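Local coordinates for protein bicaudal C homolog 1 (Homo sapiens, PDB 6GY4) that probably binds RNA through its KH domains, the first of which, a type I KH domain, is the part described here, at residues N41-P47 with P60-S65. Residue numbers count along the deposited sequence, not the author numbering.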
loop_
_atom_site.group_PDB
_atom_site.type_symbol
_atom_site.label_atom_id
_atom_site.label_comp_id
_atom_site.label_asym_id
_atom_site.label_seq_id
_atom_site.Cartn_x
_atom_site.Cartn_y
_atom_site.Cartn_z
ATOM N N ASN A 41 -8.423 -1.609 -7.351
ATOM C CA ASN A 41 -8.221 -2.852 -8.096
ATOM C C ASN A 41 -6.732 -3.130 -8.289
ATOM O O ASN A 41 -6.254 -3.377 -9.399
ATOM C CB ASN A 41 -8.956 -2.831 -9.438
ATOM C CG ASN A 41 -9.293 -4.225 -9.929
ATOM O OD1 ASN A 41 -9.601 -5.112 -9.133
ATOM N ND2 ASN A 41 -9.228 -4.431 -11.240
ATOM N N THR A 42 -5.996 -3.087 -7.181
ATOM C CA THR A 42 -4.555 -3.285 -7.177
ATOM C C THR A 42 -4.201 -4.411 -6.216
ATOM O O THR A 42 -5.029 -4.867 -5.423
ATOM C CB THR A 42 -3.814 -1.998 -6.787
ATOM O OG1 THR A 42 -4.285 -1.543 -5.513
ATOM C CG2 THR A 42 -4.058 -0.910 -7.818
ATOM N N GLN A 43 -2.949 -4.858 -6.296
ATOM C CA GLN A 43 -2.429 -5.931 -5.458
ATOM C C GLN A 43 -1.229 -5.406 -4.684
ATOM O O GLN A 43 -0.275 -4.903 -5.283
ATOM C CB GLN A 43 -2.030 -7.146 -6.302
ATOM C CG GLN A 43 -3.124 -7.642 -7.234
ATOM C CD GLN A 43 -3.459 -9.104 -7.012
ATOM O OE1 GLN A 43 -2.787 -9.799 -6.250
ATOM N NE2 GLN A 43 -4.506 -9.578 -7.676
ATOM N N ILE A 44 -1.277 -5.516 -3.359
ATOM C CA ILE A 44 -0.238 -4.968 -2.496
ATOM C C ILE A 44 0.534 -6.113 -1.855
ATOM O O ILE A 44 -0.028 -7.159 -1.513
ATOM C CB ILE A 44 -0.828 -4.028 -1.424
ATOM C CG1 ILE A 44 -1.662 -2.928 -2.081
ATOM C CG2 ILE A 44 0.278 -3.397 -0.595
ATOM C CD1 ILE A 44 -2.372 -2.038 -1.091
ATOM N N ALA A 45 1.841 -5.909 -1.697
ATOM C CA ALA A 45 2.716 -6.911 -1.106
ATOM C C ALA A 45 3.784 -6.205 -0.285
ATOM O O ALA A 45 4.305 -5.170 -0.703
ATOM C CB ALA A 45 3.361 -7.786 -2.186
ATOM N N TRP A 46 4.104 -6.766 0.878
ATOM C CA TRP A 46 5.069 -6.174 1.797
ATOM C C TRP A 46 5.938 -7.276 2.390
ATOM O O TRP A 46 5.462 -8.404 2.572
ATOM C CB TRP A 46 4.359 -5.364 2.902
ATOM C CG TRP A 46 3.343 -6.103 3.720
ATOM C CD1 TRP A 46 3.582 -6.886 4.812
ATOM C CD2 TRP A 46 1.920 -6.085 3.542
ATOM N NE1 TRP A 46 2.399 -7.375 5.312
ATOM C CE2 TRP A 46 1.364 -6.899 4.550
ATOM C CE3 TRP A 46 1.065 -5.471 2.623
ATOM C CZ2 TRP A 46 -0.010 -7.114 4.664
ATOM C CZ3 TRP A 46 -0.298 -5.686 2.737
ATOM C CH2 TRP A 46 -0.821 -6.500 3.750
ATOM N N PRO A 47 7.221 -6.976 2.721
ATOM C CA PRO A 47 8.329 -7.905 2.994
ATOM C C PRO A 47 7.980 -9.391 3.072
ATOM O O PRO A 47 8.895 -10.218 3.075
ATOM C CB PRO A 47 8.843 -7.416 4.358
ATOM C CG PRO A 47 8.368 -5.957 4.462
ATOM C CD PRO A 47 7.600 -5.641 3.204
ATOM N N PRO A 60 11.768 -0.653 4.734
ATOM C CA PRO A 60 11.330 -1.718 3.822
ATOM C C PRO A 60 10.545 -1.190 2.631
ATOM O O PRO A 60 10.265 0.009 2.544
ATOM C CB PRO A 60 10.453 -2.595 4.720
ATOM C CG PRO A 60 9.869 -1.627 5.691
ATOM C CD PRO A 60 10.926 -0.583 5.941
ATOM N N HIS A 61 10.178 -2.081 1.713
ATOM C CA HIS A 61 9.439 -1.730 0.511
ATOM C C HIS A 61 8.089 -2.434 0.503
ATOM O O HIS A 61 7.936 -3.515 1.074
ATOM C CB HIS A 61 10.218 -2.116 -0.752
ATOM C CG HIS A 61 11.513 -1.384 -0.910
ATOM N ND1 HIS A 61 11.581 -0.101 -1.410
ATOM C CD2 HIS A 61 12.787 -1.748 -0.632
ATOM C CE1 HIS A 61 12.841 0.293 -1.434
ATOM N NE2 HIS A 61 13.593 -0.688 -0.968
ATOM N N ILE A 62 7.102 -1.806 -0.137
ATOM C CA ILE A 62 5.872 -2.492 -0.497
ATOM C C ILE A 62 5.748 -2.440 -2.013
ATOM O O ILE A 62 6.408 -1.644 -2.686
ATOM C CB ILE A 62 4.613 -1.907 0.175
ATOM C CG1 ILE A 62 4.183 -0.605 -0.499
ATOM C CG2 ILE A 62 4.831 -1.726 1.671
ATOM C CD1 ILE A 62 2.680 -0.454 -0.585
ATOM N N LYS A 63 4.891 -3.302 -2.549
ATOM C CA LYS A 63 4.819 -3.530 -3.987
ATOM C C LYS A 63 3.363 -3.505 -4.429
ATOM O O LYS A 63 2.548 -4.287 -3.930
ATOM C CB LYS A 63 5.481 -4.861 -4.345
ATOM C CG LYS A 63 5.274 -5.331 -5.766
ATOM C CD LYS A 63 6.303 -6.396 -6.108
ATOM C CE LYS A 63 5.738 -7.447 -7.042
ATOM N NZ LYS A 63 4.798 -8.364 -6.340
ATOM N N VAL A 64 3.041 -2.612 -5.363
ATOM C CA VAL A 64 1.680 -2.425 -5.852
ATOM C C VAL A 64 1.648 -2.759 -7.337
ATOM O O VAL A 64 2.535 -2.343 -8.092
ATOM C CB VAL A 64 1.176 -0.991 -5.607
ATOM C CG1 VAL A 64 -0.340 -0.945 -5.692
ATOM C CG2 VAL A 64 1.659 -0.479 -4.259
ATOM N N SER A 65 0.620 -3.498 -7.753
ATOM C CA SER A 65 0.489 -3.966 -9.124
ATOM C C SER A 65 -0.910 -3.662 -9.641
ATOM O O SER A 65 -1.885 -3.680 -8.884
ATOM C CB SER A 65 0.759 -5.474 -9.226
ATOM O OG SER A 65 1.934 -5.829 -8.517
#
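Four backbone hydrogen bonds tie strand 43-45 to strand 61-65, whose short axes run antiparallel at 164°. Gln-43 and Ser-65 form one hydrogen-bonded pair, Gln-43 N to Ser-65 O and Ser-65 N to Gln-43 O both spanning 3.0 Å. Ala-45 and Lys-63 form the next: Lys-63 N reaches Ala-45 O at 2.7 Å, while the bond from Ala-45 N to Lys-63 O, 2.8 Å long, is bent and weak. At the non-hydrogen-bonded pair between them, Val-64 CA lies 3.2 Å from Gln-43 O, a CA-H...O contact supplementing the bond that carbonyl accepts.

On one face, open to solvent, Gln-43 and Lys-63 can send polar ends outward beside small Ala-45 and Ser-65. On the other, branched Ile-44, Ile-62 and Val-64 build an apolar layer, Ile-44 CG2 packing on Ile-62 CD1 at 3.8 Å. Thr-42 lays CB 3.8 Å from Val-64 CG1, while its hydroxyl bonds to Thr-40. Pro-47 CG meets Pro-60 CB at 4.0 Å, less certainly because Pro-47 is poorly ordered; prolines, lacking an amide hydrogen, fit where pairing between these strands has ended, though Pro-60 still bonds through its backbone to Val-9.

Asn-41 leaves helix 32-40 with positive phi, which asparagine tolerates better than most residues. Helix 68-81 packs against Thr-42, Ile-44 and Ile-62, and Trp-46 touches Phe-33 and Leu-18. Strand 61-65 is central in the antiparallel 1-3-2 sheet of a type I KH fold, between 2-8 and outermost 43-45; the connection corresponding to the variable loop is largely unmodelled. In such domains this edge strand borders the nucleic-acid groove, probably here too.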